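Local coordinates for branched-chain amino acid aminotransferase (Thermoproteus uzoniensis, PDB 5CE8), which is a pyridoxal-phosphate-dependent transaminase that probably moves the amino group between leucine, isoleucine or valine and 2-oxoglutarate, at residues V15-R20 and E25-T30; K72-D77 and A161-I166; G134-V139 and S198-F203; R289-G294 and L300-P305. All coordinates share one frame; numbering follows the deposited sequence.

Contact 1: V15-R20 and E25-T30; sequences VWLDGR and EEAKVT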
loop_
_atom_site.group_PDB
_atom_site.type_symbol
_atom_site.label_atom_id
_atom_site.label_comp_id
_atom_site.label_asym_id
_atom_site.label_seq_id
_atom_site.Cartn_x
_atom_site.Cartn_y
_atom_site.Cartn_z
ATOM N N VAL A 15 -30.687 -15.868 -30.825
ATOM C CA VAL A 15 -29.424 -15.719 -30.130
ATOM C C VAL A 15 -28.592 -16.960 -30.444
ATOM O O VAL A 15 -29.089 -18.081 -30.560
ATOM C CB VAL A 15 -29.669 -15.637 -28.576
ATOM C CG1 VAL A 15 -28.367 -15.847 -27.794
ATOM C CG2 VAL A 15 -30.351 -14.273 -28.169
ATOM N N TRP A 16 -27.315 -16.755 -30.627
ATOM C CA TRP A 16 -26.436 -17.869 -30.902
ATOM C C TRP A 16 -25.945 -18.450 -29.594
ATOM O O TRP A 16 -25.413 -17.774 -28.686
ATOM C CB TRP A 16 -25.346 -17.385 -31.856
ATOM C CG TRP A 16 -24.383 -18.292 -32.502
ATOM C CD1 TRP A 16 -24.376 -18.609 -33.808
ATOM C CD2 TRP A 16 -23.141 -18.809 -31.972
ATOM N NE1 TRP A 16 -23.275 -19.352 -34.090
ATOM C CE2 TRP A 16 -22.492 -19.478 -33.001
ATOM C CE3 TRP A 16 -22.544 -18.795 -30.747
ATOM C CZ2 TRP A 16 -21.261 -20.104 -32.847
ATOM C CZ3 TRP A 16 -21.289 -19.410 -30.613
ATOM C CH2 TRP A 16 -20.694 -20.077 -31.628
ATOM N N LEU A 17 -26.060 -19.761 -29.536
ATOM C CA LEU A 17 -25.653 -20.502 -28.435
ATOM C C LEU A 17 -24.940 -21.734 -28.940
ATOM O O LEU A 17 -25.545 -22.607 -29.569
ATOM C CB LEU A 17 -26.904 -20.816 -27.676
ATOM C CG LEU A 17 -26.720 -21.517 -26.351
ATOM C CD1 LEU A 17 -25.527 -20.971 -25.650
ATOM C CD2 LEU A 17 -27.930 -21.363 -25.443
ATOM N N ASP A 18 -23.645 -21.798 -28.720
ATOM C CA ASP A 18 -22.880 -22.931 -29.146
ATOM C C ASP A 18 -23.125 -23.473 -30.552
ATOM O O ASP A 18 -23.351 -24.692 -30.807
ATOM C CB ASP A 18 -23.003 -24.013 -28.097
ATOM C CG ASP A 18 -22.050 -23.768 -26.926
ATOM O OD1 ASP A 18 -21.214 -22.869 -27.010
ATOM O OD2 ASP A 18 -22.163 -24.469 -25.929
ATOM N N GLY A 19 -23.037 -22.553 -31.481
ATOM C CA GLY A 19 -23.186 -22.897 -32.864
ATOM C C GLY A 19 -24.600 -23.129 -33.338
ATOM O O GLY A 19 -24.716 -23.643 -34.407
ATOM N N ARG A 20 -25.645 -22.747 -32.558
ATOM C CA ARG A 20 -27.086 -22.848 -32.946
ATOM C C ARG A 20 -27.784 -21.559 -32.665
ATOM O O ARG A 20 -27.506 -20.881 -31.642
ATOM C CB ARG A 20 -27.838 -23.939 -32.144
ATOM C CG ARG A 20 -29.235 -24.339 -32.647
ATOM C CD ARG A 20 -30.001 -25.184 -31.616
ATOM N NE ARG A 20 -31.410 -25.475 -31.968
ATOM C CZ ARG A 20 -32.293 -26.018 -31.128
ATOM N NH1 ARG A 20 -31.928 -26.288 -29.881
ATOM N NH2 ARG A 20 -33.546 -26.277 -31.530
ATOM N N GLU A 25 -35.439 -17.011 -25.217
ATOM C CA GLU A 25 -35.911 -17.808 -24.046
ATOM C C GLU A 25 -35.199 -19.186 -23.845
ATOM O O GLU A 25 -35.237 -19.792 -22.782
ATOM C CB GLU A 25 -37.424 -18.077 -24.128
ATOM C CG GLU A 25 -38.355 -16.877 -24.263
ATOM C CD GLU A 25 -38.584 -16.331 -25.706
ATOM O OE1 GLU A 25 -37.881 -16.646 -26.750
ATOM O OE2 GLU A 25 -39.524 -15.486 -25.782
ATOM N N GLU A 26 -34.625 -19.747 -24.876
ATOM C CA GLU A 26 -33.838 -20.947 -24.646
ATOM C C GLU A 26 -32.387 -20.530 -24.303
ATOM O O GLU A 26 -31.600 -21.391 -23.941
ATOM C CB GLU A 26 -33.843 -21.864 -25.860
ATOM C CG GLU A 26 -35.231 -22.284 -26.358
ATOM C CD GLU A 26 -36.125 -22.801 -25.254
ATOM O OE1 GLU A 26 -35.701 -23.730 -24.568
ATOM O OE2 GLU A 26 -37.234 -22.226 -25.032
ATOM N N ALA A 27 -31.997 -19.261 -24.461
ATOM C CA ALA A 27 -30.551 -18.962 -24.286
ATOM C C ALA A 27 -30.333 -18.768 -22.776
ATOM O O ALA A 27 -30.303 -17.667 -22.279
ATOM C CB ALA A 27 -30.095 -17.767 -25.127
ATOM N N LYS A 28 -30.320 -19.880 -22.060
ATOM C CA LYS A 28 -30.232 -19.906 -20.581
ATOM C C LYS A 28 -29.159 -20.835 -20.105
ATOM O O LYS A 28 -28.808 -21.823 -20.763
ATOM C CB LYS A 28 -31.541 -20.365 -20.004
ATOM C CG LYS A 28 -32.707 -19.502 -20.453
ATOM C CD LYS A 28 -33.804 -19.291 -19.440
ATOM C CE LYS A 28 -34.614 -18.072 -19.865
ATOM N NZ LYS A 28 -35.578 -17.635 -18.808
ATOM N N VAL A 29 -28.759 -20.657 -18.863
ATOM C CA VAL A 29 -27.677 -21.481 -18.299
ATOM C C VAL A 29 -28.093 -21.922 -16.904
ATOM O O VAL A 29 -28.767 -21.147 -16.203
ATOM C CB VAL A 29 -26.376 -20.703 -18.256
ATOM C CG1 VAL A 29 -26.511 -19.433 -17.373
ATOM C CG2 VAL A 29 -25.239 -21.604 -17.766
ATOM N N THR A 30 -27.820 -23.175 -16.577
ATOM C CA THR A 30 -28.125 -23.721 -15.263
ATOM C C THR A 30 -27.623 -22.769 -14.187
ATOM O O THR A 30 -26.423 -22.237 -14.194
ATOM C CB THR A 30 -27.506 -25.051 -14.992
ATOM O OG1 THR A 30 -27.652 -25.387 -13.599
ATOM C CG2 THR A 30 -26.038 -25.131 -15.315
#
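The apolar contacts centre on Ala-27, which receives Val-15 and Leu-17 from strand 14-17. CG1 of Val-15 meets CB of Ala-27 at 3.7 Å, methyl against methyl. Leu-17 comes in with one branch of its isobutyl group: CD2 lies 3.7 Å from CA of Ala-27 and 4.2 Å from its CB, so this methyl rests more on the backbone than on the side chain. A first torsion of -175°, which sets CG trans to N, carries CD2 of Leu-17 over CA of Ala-27, and CD2 also approaches O of Glu-26 at 4.0 Å.

The polar bonds are local to each segment. Leu-17 and Arg-20 exchange paired backbone hydrogen bonds across a type I' turn, 2.8 Å from Leu-17 N to Arg-20 O, which closes the beta hairpin of strands 14-17 and 20-23 at one side of a seven-stranded antiparallel sheet. On the other segment Ala-27 is the centre of an inverse gamma turn, with a 2.7 Å bond from Lys-28 N to Glu-26 O. Val-22 packs on both Leu-17 and Ala-27. Just beyond, Lys-28, Val-29 and Thr-30 form an antiparallel ladder with a strand of the second subunit.

Contact 2: K72-D77 and A161-I166; sequences KIIGLD and AKATGI. With PLP (pyridoxal-5'-phosphate), chain D.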
loop_
_atom_site.group_PDB
_atom_site.type_symbol
_atom_site.label_atom_id
_atom_site.label_comp_id
_atom_site.label_asym_id
_atom_site.label_seq_id
_atom_site.Cartn_x
_atom_site.Cartn_y
_atom_site.Cartn_z
ATOM N N LYS A 72 -7.963 -16.823 -22.017
ATOM C CA LYS A 72 -6.647 -17.460 -21.737
ATOM C C LYS A 72 -6.052 -16.804 -20.492
ATOM O O LYS A 72 -5.342 -17.412 -19.695
ATOM C CB LYS A 72 -5.714 -17.218 -22.921
ATOM C CG LYS A 72 -4.218 -17.459 -22.612
ATOM C CD LYS A 72 -3.287 -16.782 -23.623
ATOM C CE LYS A 72 -2.662 -17.781 -24.581
ATOM N NZ LYS A 72 -1.492 -18.452 -23.967
ATOM N N ILE A 73 -6.319 -15.527 -20.336
ATOM C CA ILE A 73 -5.921 -14.844 -19.101
ATOM C C ILE A 73 -6.543 -15.540 -17.838
ATOM O O ILE A 73 -5.821 -15.805 -16.854
ATOM C CB ILE A 73 -6.278 -13.354 -19.217
ATOM C CG1 ILE A 73 -5.312 -12.705 -20.192
ATOM C CG2 ILE A 73 -6.136 -12.693 -17.895
ATOM C CD1 ILE A 73 -5.543 -11.223 -20.402
ATOM N N ILE A 74 -7.818 -15.875 -17.895
ATOM C CA ILE A 74 -8.526 -16.421 -16.697
ATOM C C ILE A 74 -8.443 -17.943 -16.635
ATOM O O ILE A 74 -8.819 -18.494 -15.644
ATOM C CB ILE A 74 -10.011 -15.896 -16.516
ATOM C CG1 ILE A 74 -11.054 -16.422 -17.553
ATOM C CG2 ILE A 74 -10.003 -14.388 -16.387
ATOM C CD1 ILE A 74 -12.484 -16.433 -17.036
ATOM N N GLY A 75 -8.025 -18.594 -17.742
ATOM C CA GLY A 75 -7.929 -20.086 -17.827
ATOM C C GLY A 75 -9.295 -20.669 -18.232
ATOM O O GLY A 75 -9.668 -21.789 -17.834
ATOM N N LEU A 76 -10.080 -19.907 -18.977
ATOM C CA LEU A 76 -11.351 -20.429 -19.503
ATOM C C LEU A 76 -11.110 -21.009 -20.925
ATOM O O LEU A 76 -10.363 -20.415 -21.701
ATOM C CB LEU A 76 -12.278 -19.223 -19.549
ATOM C CG LEU A 76 -13.649 -19.527 -20.069
ATOM C CD1 LEU A 76 -14.332 -20.522 -19.129
ATOM C CD2 LEU A 76 -14.407 -18.268 -20.213
ATOM N N ASP A 77 -11.629 -22.202 -21.262
ATOM C CA ASP A 77 -11.246 -22.865 -22.493
ATOM C C ASP A 77 -12.400 -22.566 -23.467
ATOM O O ASP A 77 -13.503 -23.100 -23.328
ATOM C CB ASP A 77 -11.014 -24.366 -22.233
ATOM C CG ASP A 77 -10.862 -25.208 -23.511
ATOM O OD1 ASP A 77 -10.516 -24.713 -24.585
ATOM O OD2 ASP A 77 -11.125 -26.419 -23.413
ATOM N N ALA A 161 -8.429 -8.625 -18.399
ATOM C CA ALA A 161 -9.382 -9.516 -19.024
ATOM C C ALA A 161 -10.754 -8.925 -18.808
ATOM O O ALA A 161 -11.038 -8.482 -17.699
ATOM C CB ALA A 161 -9.308 -10.828 -18.392
ATOM N N LYS A 162 -11.634 -9.044 -19.812
ATOM C CA LYS A 162 -13.023 -8.583 -19.722
ATOM C C LYS A 162 -13.799 -9.694 -19.085
ATOM O O LYS A 162 -14.576 -10.469 -19.718
ATOM C CB LYS A 162 -13.488 -8.161 -21.086
ATOM C CG LYS A 162 -14.656 -7.166 -20.996
ATOM C CD LYS A 162 -14.840 -6.418 -22.369
ATOM C CE LYS A 162 -15.962 -5.446 -22.341
ATOM N NZ LYS A 162 -15.557 -4.284 -21.483
ATOM N N ALA A 163 -13.589 -9.829 -17.813
ATOM C CA ALA A 163 -14.065 -11.006 -17.097
ATOM C C ALA A 163 -15.172 -10.700 -16.124
ATOM O O ALA A 163 -15.075 -9.772 -15.361
ATOM C CB ALA A 163 -12.892 -11.706 -16.400
ATOM N N THR A 164 -16.157 -11.572 -16.068
ATOM C CA THR A 164 -17.517 -11.318 -15.507
ATOM C C THR A 164 -17.487 -10.911 -14.067
ATOM O O THR A 164 -17.930 -9.777 -13.707
ATOM C CB THR A 164 -18.444 -12.549 -15.765
ATOM O OG1 THR A 164 -17.800 -13.682 -15.258
ATOM C CG2 THR A 164 -18.701 -12.813 -17.325
ATOM N N GLY A 165 -16.779 -11.718 -13.286
ATOM C CA GLY A 165 -16.685 -11.554 -11.854
ATOM C C GLY A 165 -16.102 -10.228 -11.398
ATOM O O GLY A 165 -16.582 -9.676 -10.479
ATOM N N ILE A 166 -15.169 -9.671 -12.177
ATOM C CA ILE A 166 -14.596 -8.269 -11.929
ATOM C C ILE A 166 -15.654 -7.187 -11.853
ATOM O O ILE A 166 -15.457 -6.222 -11.119
ATOM C CB ILE A 166 -13.628 -7.814 -13.032
ATOM C CG1 ILE A 166 -12.478 -8.776 -13.140
ATOM C CG2 ILE A 166 -13.074 -6.404 -12.863
ATOM C CD1 ILE A 166 -11.704 -8.556 -14.359
HETATM N N1 PLP D . -13.290 -0.168 -19.315
HETATM C C2 PLP D . -13.708 -1.314 -18.787
HETATM C C2A PLP D . -13.559 -1.585 -17.320
HETATM C C3 PLP D . -14.412 -2.298 -19.598
HETATM O O3 PLP D . -14.927 -3.448 -19.007
HETATM C C4 PLP D . -14.597 -2.007 -21.047
HETATM C C4A PLP D . -15.293 -2.961 -21.996
HETATM C C5 PLP D . -14.049 -0.703 -21.517
HETATM C C6 PLP D . -13.415 0.149 -20.569
HETATM C C5A PLP D . -14.181 -0.173 -22.916
HETATM O O4P PLP D . -13.677 -1.050 -23.859
HETATM P P PLP D . -14.188 -0.942 -25.346
HETATM O O1P PLP D . -15.744 -1.118 -25.389
HETATM O O2P PLP D . -13.622 0.296 -25.897
HETATM O O3P PLP D . -13.675 -2.135 -26.104
#
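Ala-161 and Ala-163 are set against Ile-73 and Ile-74 on the side of their loop away from the pyridine ring to which Lys-162 is linked. Over one face of that ring lies the backbone of Gly-199. Beyond the ring edge, at the C4A substituent, Lys-162 NZ is joined covalently to PLP C4A, 1.4 Å away, the linkage expected of the internal aldimine of this aminotransferase family. The lysine chain is extended until it bends at its last torsion (chi4 71°), which turns NZ to C4A.

This loop leads into helix 167-179, while 72-74 are the last residues of helix 60-74, and Gly-75, with positive phi, is the first to leave it. The two meet mainly through methyl groups. CG2 of Ile-73 touches CB of Ala-161 at 3.7 Å. CG2 of Ile-74 straddles the two alanines, 4.1 Å from CB of Ala-161 and 3.9 Å from CB of Ala-163. The intervening Lys-162, centre of an inverse gamma turn, points away from the helix. Its backbone N is held by Ser-70 OG of the same helix. Arg-273 of the third subunit bonds to the carbonyls of Lys-72 and Ile-73.

Contact 3: G134-V139 and S198-F203; sequences GKYLKV and SGENIF. With PLP (pyridoxal-5'-phosphate), chain D.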
loop_
_atom_site.group_PDB
_atom_site.type_symbol
_atom_site.label_atom_id
_atom_site.label_comp_id
_atom_site.label_asym_id
_atom_site.label_seq_id
_atom_site.Cartn_x
_atom_site.Cartn_y
_atom_site.Cartn_z
ATOM N N GLY A 134 -29.640 2.405 -28.634
ATOM C CA GLY A 134 -29.247 3.798 -28.839
ATOM C C GLY A 134 -28.015 4.210 -28.015
ATOM O O GLY A 134 -26.954 3.501 -27.944
ATOM N N LYS A 135 -28.139 5.357 -27.357
ATOM C CA LYS A 135 -27.004 5.922 -26.554
ATOM C C LYS A 135 -26.931 5.410 -25.063
ATOM O O LYS A 135 -27.990 5.122 -24.463
ATOM C CB LYS A 135 -27.020 7.469 -26.697
ATOM C CG LYS A 135 -26.689 7.951 -28.130
ATOM N N TYR A 136 -25.700 5.261 -24.509
ATOM C CA TYR A 136 -25.422 4.860 -23.066
ATOM C C TYR A 136 -25.248 6.047 -22.086
ATOM O O TYR A 136 -25.575 5.949 -20.888
ATOM C CB TYR A 136 -24.141 3.981 -22.950
ATOM C CG TYR A 136 -23.913 3.286 -21.594
ATOM C CD1 TYR A 136 -24.940 2.553 -20.996
ATOM C CD2 TYR A 136 -22.663 3.308 -20.946
ATOM C CE1 TYR A 136 -24.766 1.864 -19.798
ATOM C CE2 TYR A 136 -22.474 2.642 -19.697
ATOM C CZ TYR A 136 -23.525 1.905 -19.146
ATOM O OH TYR A 136 -23.410 1.211 -17.958
ATOM N N LEU A 137 -24.676 7.137 -22.593
ATOM C CA LEU A 137 -24.515 8.358 -21.832
ATOM C C LEU A 137 -24.971 9.522 -22.665
ATOM O O LEU A 137 -24.794 9.499 -23.884
ATOM C CB LEU A 137 -23.046 8.538 -21.466
ATOM C CG LEU A 137 -22.359 7.471 -20.618
ATOM C CD1 LEU A 137 -20.857 7.751 -20.398
ATOM C CD2 LEU A 137 -23.101 7.265 -19.288
ATOM N N LYS A 138 -25.459 10.569 -21.981
ATOM C CA LYS A 138 -25.855 11.854 -22.614
ATOM C C LYS A 138 -24.821 12.335 -23.667
ATOM O O LYS A 138 -23.640 12.404 -23.374
ATOM C CB LYS A 138 -26.065 12.989 -21.586
ATOM C CG LYS A 138 -26.704 12.757 -20.202
ATOM C CD LYS A 138 -26.840 14.133 -19.466
ATOM C CE LYS A 138 -27.222 14.079 -17.963
ATOM N NZ LYS A 138 -26.414 14.784 -16.884
ATOM N N VAL A 139 -25.254 12.655 -24.891
ATOM C CA VAL A 139 -24.283 13.025 -25.975
ATOM C C VAL A 139 -23.593 14.358 -25.665
ATOM O O VAL A 139 -22.339 14.568 -25.886
ATOM C CB VAL A 139 -24.931 13.043 -27.399
ATOM C CG1 VAL A 139 -26.174 13.969 -27.480
ATOM C CG2 VAL A 139 -23.884 13.445 -28.448
ATOM N N SER A 198 -16.955 3.307 -14.711
ATOM C CA SER A 198 -17.451 1.948 -14.448
ATOM C C SER A 198 -17.318 0.994 -15.629
ATOM O O SER A 198 -16.971 -0.187 -15.480
ATOM C CB SER A 198 -18.885 1.973 -13.875
ATOM O OG SER A 198 -19.892 2.377 -14.801
ATOM N N GLY A 199 -17.562 1.512 -16.809
ATOM C CA GLY A 199 -17.434 0.769 -18.017
ATOM C C GLY A 199 -16.795 1.538 -19.171
ATOM O O GLY A 199 -17.236 1.360 -20.292
ATOM N N GLU A 200 -15.828 2.437 -18.906
ATOM C CA GLU A 200 -15.308 3.338 -19.973
ATOM C C GLU A 200 -13.900 3.653 -19.699
ATOM O O GLU A 200 -13.589 3.857 -18.521
ATOM C CB GLU A 200 -16.049 4.678 -19.952
ATOM C CG GLU A 200 -17.598 4.675 -20.204
ATOM C CD GLU A 200 -18.408 4.439 -18.919
ATOM O OE1 GLU A 200 -19.620 4.298 -19.021
ATOM O OE2 GLU A 200 -17.894 4.311 -17.795
ATOM N N ASN A 201 -13.093 3.888 -20.736
ATOM C CA ASN A 201 -11.721 4.427 -20.524
ATOM C C ASN A 201 -11.899 5.922 -20.471
ATOM O O ASN A 201 -12.969 6.468 -20.839
ATOM C CB ASN A 201 -10.724 4.060 -21.580
ATOM C CG ASN A 201 -10.408 2.545 -21.602
ATOM O OD1 ASN A 201 -10.682 1.911 -22.553
ATOM N ND2 ASN A 201 -9.888 2.000 -20.529
ATOM N N ILE A 202 -10.899 6.571 -19.925
ATOM C CA ILE A 202 -10.939 8.035 -19.647
ATOM C C ILE A 202 -9.766 8.713 -20.356
ATOM O O ILE A 202 -8.638 8.171 -20.394
ATOM C CB ILE A 202 -10.729 8.361 -18.150
ATOM C CG1 ILE A 202 -11.678 7.550 -17.316
ATOM C CG2 ILE A 202 -10.972 9.852 -17.816
ATOM C CD1 ILE A 202 -11.568 7.789 -15.813
ATOM N N PHE A 203 -10.038 9.915 -20.911
ATOM C CA PHE A 203 -9.041 10.776 -21.521
ATOM C C PHE A 203 -9.141 12.201 -20.955
ATOM O O PHE A 203 -10.232 12.757 -20.786
ATOM C CB PHE A 203 -9.243 10.841 -23.069
ATOM C CG PHE A 203 -8.722 9.675 -23.821
ATOM C CD1 PHE A 203 -9.509 8.554 -23.987
ATOM C CD2 PHE A 203 -7.554 9.766 -24.560
ATOM C CE1 PHE A 203 -9.097 7.466 -24.706
ATOM C CE2 PHE A 203 -7.143 8.644 -25.318
ATOM C CZ PHE A 203 -7.902 7.501 -25.375
HETATM N N1 PLP D . -13.290 -0.168 -19.315
HETATM C C2 PLP D . -13.708 -1.314 -18.787
HETATM C C2A PLP D . -13.559 -1.585 -17.320
HETATM C C3 PLP D . -14.412 -2.298 -19.598
HETATM O O3 PLP D . -14.927 -3.448 -19.007
HETATM C C4 PLP D . -14.597 -2.007 -21.047
HETATM C C4A PLP D . -15.293 -2.961 -21.996
HETATM C C5 PLP D . -14.049 -0.703 -21.517
HETATM C C6 PLP D . -13.415 0.149 -20.569
HETATM C C5A PLP D . -14.181 -0.173 -22.916
HETATM O O4P PLP D . -13.677 -1.050 -23.859
HETATM P P PLP D . -14.188 -0.942 -25.346
HETATM O O1P PLP D . -15.744 -1.118 -25.389
HETATM O O2P PLP D . -13.622 0.296 -25.897
HETATM O O3P PLP D . -13.675 -2.135 -26.104
#
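Van der Waals contacts join Tyr-136, through its ring edge, and Leu-137, through a methyl, to the carboxylate of Glu-200. OE1 lies close to the plane of the tyrosine ring and faces its hydrogen-bearing rim, 3.4 Å from CE2 and 3.7 Å from CD2; ring and carboxylate planes are tilted by 26°. CD1 of Leu-137 comes to the same oxygen at 3.9 Å. Glu-200 bends sharply at chi2 (86°), folding its carboxylate back toward the preceding residue.

One hydrogen bond fixes that fold: Gly-199 N donates to Glu-200 OE2 at 3.0 Å, with an N-H...O angle of 152°, reaching the oxygen from well above the carboxylate plane. Glu-184 OE1 lies near Glu-200 OE1, two like-charged groups close together, and Leu-117 of the second subunit packs on Tyr-136.

On the cofactor side, Glu-200 C lies 3.6 Å and Asn-201 N 3.8 Å from PLP C6. Asn-201 ND2 bonds to Leu-220 O. The backbone of 199-201 thus forms one wall of the PLP pocket of this class IV aminotransferase.

Contact 4: R289-G294 and L300-P305; sequences RRIVLG and LPWLTP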
loop_
_atom_site.group_PDB
_atom_site.type_symbol
_atom_site.label_atom_id
_atom_site.label_comp_id
_atom_site.label_asym_id
_atom_site.label_seq_id
_atom_site.Cartn_x
_atom_site.Cartn_y
_atom_site.Cartn_z
ATOM N N ARG A 289 -17.441 9.150 -35.292
ATOM C CA ARG A 289 -18.772 9.003 -35.938
ATOM C C ARG A 289 -18.667 8.705 -37.447
ATOM O O ARG A 289 -19.358 7.823 -37.972
ATOM C CB ARG A 289 -19.730 10.193 -35.641
ATOM N N ARG A 290 -17.775 9.418 -38.124
ATOM C CA ARG A 290 -17.530 9.262 -39.534
ATOM C C ARG A 290 -16.844 7.948 -39.787
ATOM O O ARG A 290 -17.082 7.316 -40.801
ATOM C CB ARG A 290 -16.671 10.417 -40.088
ATOM C CG ARG A 290 -17.308 11.807 -40.102
ATOM C CD ARG A 290 -16.377 12.905 -40.609
ATOM N NE ARG A 290 -15.750 12.428 -41.848
ATOM C CZ ARG A 290 -16.313 12.446 -43.068
ATOM N NH1 ARG A 290 -17.534 12.926 -43.281
ATOM N NH2 ARG A 290 -15.626 11.994 -44.113
ATOM N N ILE A 291 -15.977 7.530 -38.881
ATOM C CA ILE A 291 -15.351 6.207 -39.061
ATOM C C ILE A 291 -16.374 5.079 -38.991
ATOM O O ILE A 291 -16.373 4.158 -39.841
ATOM C CB ILE A 291 -14.233 5.987 -38.062
ATOM C CG1 ILE A 291 -13.019 6.862 -38.433
ATOM C CG2 ILE A 291 -13.937 4.500 -37.813
ATOM C CD1 ILE A 291 -12.020 7.060 -37.274
ATOM N N VAL A 292 -17.199 5.092 -37.973
ATOM C CA VAL A 292 -18.113 3.972 -37.778
ATOM C C VAL A 292 -19.265 3.935 -38.875
ATOM O O VAL A 292 -19.889 2.866 -39.144
ATOM C CB VAL A 292 -18.621 3.948 -36.325
ATOM C CG1 VAL A 292 -17.409 3.830 -35.343
ATOM C CG2 VAL A 292 -19.532 5.095 -35.991
ATOM N N LEU A 293 -19.546 5.080 -39.505
ATOM C CA LEU A 293 -20.512 5.121 -40.598
ATOM C C LEU A 293 -19.949 4.794 -41.973
ATOM O O LEU A 293 -20.684 4.800 -42.934
ATOM C CB LEU A 293 -21.210 6.467 -40.636
ATOM C CG LEU A 293 -21.958 6.745 -39.347
ATOM C CD1 LEU A 293 -22.442 8.200 -39.402
ATOM C CD2 LEU A 293 -23.135 5.766 -39.077
ATOM N N GLY A 294 -18.663 4.450 -42.057
ATOM C CA GLY A 294 -18.012 4.150 -43.320
ATOM C C GLY A 294 -17.576 5.361 -44.165
ATOM O O GLY A 294 -17.279 5.189 -45.341
ATOM N N LEU A 300 -11.931 1.451 -43.512
ATOM C CA LEU A 300 -12.972 0.592 -44.023
ATOM C C LEU A 300 -12.670 -0.845 -43.607
ATOM O O LEU A 300 -13.627 -1.630 -43.335
ATOM C CB LEU A 300 -13.250 0.835 -45.521
ATOM C CG LEU A 300 -14.218 2.038 -45.804
ATOM C CD1 LEU A 300 -14.449 2.266 -47.320
ATOM C CD2 LEU A 300 -15.556 1.946 -45.176
ATOM N N PRO A 301 -11.364 -1.179 -43.443
ATOM C CA PRO A 301 -11.095 -2.488 -42.873
ATOM C C PRO A 301 -11.610 -2.823 -41.484
ATOM O O PRO A 301 -11.673 -3.974 -41.161
ATOM C CB PRO A 301 -9.566 -2.553 -42.891
ATOM C CG PRO A 301 -9.220 -1.756 -44.118
ATOM C CD PRO A 301 -10.223 -0.678 -44.256
ATOM N N TRP A 302 -11.995 -1.839 -40.689
ATOM C CA TRP A 302 -12.586 -2.071 -39.374
ATOM C C TRP A 302 -14.085 -2.336 -39.412
ATOM O O TRP A 302 -14.686 -2.649 -38.359
ATOM C CB TRP A 302 -12.424 -0.822 -38.476
ATOM C CG TRP A 302 -11.056 -0.664 -37.987
ATOM C CD1 TRP A 302 -10.060 -1.626 -37.909
ATOM C CD2 TRP A 302 -10.527 0.488 -37.384
ATOM N NE1 TRP A 302 -8.907 -1.054 -37.375
ATOM C CE2 TRP A 302 -9.185 0.229 -37.028
ATOM C CE3 TRP A 302 -11.039 1.726 -37.123
ATOM C CZ2 TRP A 302 -8.373 1.194 -36.409
ATOM C CZ3 TRP A 302 -10.206 2.710 -36.536
ATOM C CH2 TRP A 302 -8.913 2.434 -36.193
ATOM N N LEU A 303 -14.684 -2.213 -40.586
ATOM C CA LEU A 303 -16.110 -2.284 -40.717
ATOM C C LEU A 303 -16.555 -3.543 -41.413
ATOM O O LEU A 303 -16.213 -3.727 -42.558
ATOM C CB LEU A 303 -16.546 -1.102 -41.540
ATOM C CG LEU A 303 -17.016 0.066 -40.671
ATOM C CD1 LEU A 303 -15.835 0.680 -39.924
ATOM C CD2 LEU A 303 -17.696 1.072 -41.567
ATOM N N THR A 304 -17.346 -4.403 -40.737
ATOM C CA THR A 304 -17.723 -5.706 -41.262
ATOM C C THR A 304 -19.121 -5.622 -41.774
ATOM O O THR A 304 -20.015 -5.406 -40.953
ATOM C CB THR A 304 -17.689 -6.819 -40.204
ATOM O OG1 THR A 304 -16.335 -7.022 -39.820
ATOM C CG2 THR A 304 -18.219 -8.136 -40.812
ATOM N N PRO A 305 -19.334 -5.775 -43.113
ATOM C CA PRO A 305 -20.704 -5.625 -43.590
ATOM C C PRO A 305 -21.509 -6.845 -43.227
ATOM O O PRO A 305 -21.010 -7.975 -43.357
ATOM C CB PRO A 305 -20.568 -5.541 -45.128
ATOM C CG PRO A 305 -19.258 -6.088 -45.461
ATOM C CD PRO A 305 -18.380 -5.854 -44.246
#
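Leu-303 packs its two methyls against the C-terminal end of helix 279-292, whose end is closed by a Schellman motif at Gly-294. CD1 meets the carbonyl O of Ile-291 at 3.5 Å. CD2 settles on the turn itself, 3.5 Å from N of Gly-294 and 3.7 Å from O of Val-292. The first torsion of Leu-303, -97°, lies well off a staggered value, with CD1 and CD2 reaching both places. Leu-300 adds a second van der Waals touch, its CD2 coming 3.7 Å from O of Gly-294. Separately, CG2 of Ile-291 meets the indole of Trp-302 at its edge, near the ring plane, the two side chains crossing at a slant.

Backbone bonds position both surfaces. Gly-294 N reaches back to Ile-291 O, and its positive phi turns the chain out of the helix; Leu-303 N bonds to Leu-300 O at the close of the 3-10 turn, from which strand 303-305 sets out along strand 55-58.

Further out, Trp-302 is stacked on Tyr-299 and takes part in a cation-pi contact with Arg-59. Phe-58 packs on both Ile-291 and Leu-303, and the helix end is tied to a neighbouring loop where Asn-51 ND2 bonds to Leu-293 O.

Contacts 2 and 3 share the cofactor: they reach PLP through 161-166 and 198-203, with centres about 23 Å apart and nearest atoms about 6 Å apart. Their segments interleave along the sequence, 134-139 falling between 72-77 and 161-166, so the pocket draws on residues distant in sequence. Contact 1 comes before both and contact 4 after both. These two lie near the outermost strands of the same seven-stranded antiparallel sheet, 20-23 at one side and 303-305 at the other, about 29 Å apart between centres. Contacts 1, 2 and 3 all touch the second subunit, whereas no other chain touches contact 4.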